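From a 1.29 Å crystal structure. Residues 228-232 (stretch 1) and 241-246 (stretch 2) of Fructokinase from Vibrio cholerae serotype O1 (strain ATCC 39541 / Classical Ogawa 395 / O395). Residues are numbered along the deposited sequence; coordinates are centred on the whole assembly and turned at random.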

# COMPACT_ATOMS: atom_id res chain seq x y z
N ILE A 228 -21.30 13.18 -28.88
CA ILE A 228 -19.89 13.29 -28.54
C ILE A 228 -19.10 13.51 -29.83
O ILE A 228 -19.24 12.74 -30.77
CB ILE A 228 -19.36 12.02 -27.84
CG1 ILE A 228 -20.19 11.68 -26.60
CG2 ILE A 228 -17.92 12.18 -27.44
CD1 ILE A 228 -20.01 10.26 -26.16
N PRO A 229 -18.30 14.57 -29.89
CA PRO A 229 -17.59 14.88 -31.13
C PRO A 229 -16.65 13.77 -31.60
O PRO A 229 -16.62 13.47 -32.79
CB PRO A 229 -16.81 16.15 -30.77
CG PRO A 229 -17.62 16.78 -29.71
CD PRO A 229 -18.16 15.64 -28.90
N LEU A 230 -15.93 13.15 -30.68
CA LEU A 230 -15.02 12.07 -31.03
C LEU A 230 -15.06 10.98 -29.99
O LEU A 230 -14.79 11.22 -28.82
CB LEU A 230 -13.60 12.60 -31.14
CG LEU A 230 -12.49 11.56 -31.33
CD1 LEU A 230 -12.72 10.70 -32.56
CD2 LEU A 230 -11.15 12.26 -31.41
N VAL A 231 -15.40 9.77 -30.43
CA VAL A 231 -15.36 8.59 -29.59
C VAL A 231 -14.36 7.64 -30.22
O VAL A 231 -14.37 7.40 -31.43
CB VAL A 231 -16.74 7.90 -29.49
CG1 VAL A 231 -16.62 6.54 -28.83
CG2 VAL A 231 -17.72 8.76 -28.72
N VAL A 232 -13.48 7.10 -29.39
CA VAL A 232 -12.54 6.10 -29.84
C VAL A 232 -12.76 4.87 -28.98
O VAL A 232 -12.84 4.98 -27.76
CB VAL A 232 -11.11 6.60 -29.71
CG1 VAL A 232 -10.14 5.52 -30.16
CG2 VAL A 232 -10.93 7.86 -30.52
N LEU A 241 -11.55 1.74 -33.14
CA LEU A 241 -12.67 2.22 -33.91
C LEU A 241 -12.83 3.70 -33.61
O LEU A 241 -12.90 4.11 -32.45
CB LEU A 241 -13.94 1.44 -33.55
CG LEU A 241 -15.16 1.81 -34.40
CD1 LEU A 241 -16.20 0.72 -34.35
CD2 LEU A 241 -15.81 3.10 -33.93
N VAL A 242 -12.90 4.50 -34.66
CA VAL A 242 -13.00 5.95 -34.54
C VAL A 242 -14.40 6.36 -34.99
O VAL A 242 -14.79 6.08 -36.12
CB VAL A 242 -11.94 6.63 -35.41
CG1 VAL A 242 -12.03 8.14 -35.27
CG2 VAL A 242 -10.54 6.13 -35.06
N ALA A 243 -15.15 6.97 -34.09
CA ALA A 243 -16.53 7.35 -34.37
C ALA A 243 -16.69 8.86 -34.22
O ALA A 243 -16.48 9.43 -33.15
CB ALA A 243 -17.50 6.63 -33.44
N THR A 244 -17.03 9.49 -35.33
CA THR A 244 -17.31 10.92 -35.39
C THR A 244 -18.68 11.04 -36.04
O THR A 244 -19.23 10.05 -36.48
CB THR A 244 -16.24 11.65 -36.19
OG1 THR A 244 -16.13 11.04 -37.48
CG2 THR A 244 -14.91 11.56 -35.46
N PRO A 245 -19.26 12.25 -36.09
CA PRO A 245 -20.62 12.30 -36.64
C PRO A 245 -20.74 11.71 -38.05
O PRO A 245 -20.01 12.07 -38.97
CB PRO A 245 -20.95 13.79 -36.62
CG PRO A 245 -20.14 14.31 -35.47
CD PRO A 245 -18.85 13.53 -35.49
N ASN A 246 -21.65 10.75 -38.17
CA ASN A 246 -21.95 10.07 -39.41
C ASN A 246 -20.77 9.31 -40.02
O ASN A 246 -20.76 9.02 -41.20
CB ASN A 246 -22.53 11.08 -40.40
CG ASN A 246 -23.68 11.85 -39.79
OD1 ASN A 246 -24.50 11.28 -39.07
ND2 ASN A 246 -23.71 13.14 -40.03
O HOH W 1 -18.91 10.28 -31.85

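The two stretches meet as neighbouring antiparallel strands, 230-232 and 241-244, whose axes approach to 4.8 Å with their N-to-C directions 163° apart. Leu-230 lies across from Thr-244, Val-231 from Ala-243 and Val-232 from Val-242. Val-231 and Ala-243 form the hydrogen-bonded pair, in which each residue both gives and receives a backbone hydrogen bond. Val-231 N donates to Ala-243 O at 2.9 Å, and Ala-243 N donates to Val-231 O at 2.8 Å; the angles at hydrogen, 173° and 168°, are close to linear, as expected where two amides face one another squarely. The two acceptors of this ring, Val-231 O and Ala-243 O, come within 3.4 Å of each other as a consequence of the pairing and are not bonded.

One residue further along, Val-232 and Val-242 make a non-hydrogen-bonded pair, and their CA atoms draw in to 4.7 Å, compared with 5.1 Å between the CA atoms of Val-231 and Ala-243. Here the backbone is supplemented by a CA-H...O contact from Val-232 CA to Leu-241 O, 3.3 Å long with an angle of 145° at the hydrogen.

At the other end, where stretch 1 is not yet a strand, a water links the two backbones. It donates to Ile-228 O at 2.7 Å and to Ala-243 O at 2.9 Å, so that Ala-243 O accepts from both the water and the amide of Val-231. Close by, Pro-229 O packs against the ring of Pro-245, 3.5 Å from its CD atom.

The side chains follow the alternation of the strands. Val-231 and Ala-243 project to one face of the sheet, where Val-231 CB stands 4.2 Å from Ala-243 CB. The methyl group of Ala-243 is small, yet this residue has the largest area covered by the opposing stretch, 47 Å², and its N and O atoms both hydrogen-bond to Val-231. Val-232 and Val-242 point to the other face, both with chi1 in the t well.

Leu-230 adds a diagonal contact to this second face. Its CA-to-CB bond runs sideways, but the end of the side chain comes nearer to stretch 2: with chi1 t and chi2 p, CD1 reaches 3.8 Å from Val-242 CG1 and 3.7 Å from Thr-244 CG2. Thr-244 thus offers its methyl group to the leucine, while its hydroxyl is hydrogen-bonded elsewhere in the structure. Asn-246, beyond the strand, takes no part in the contact.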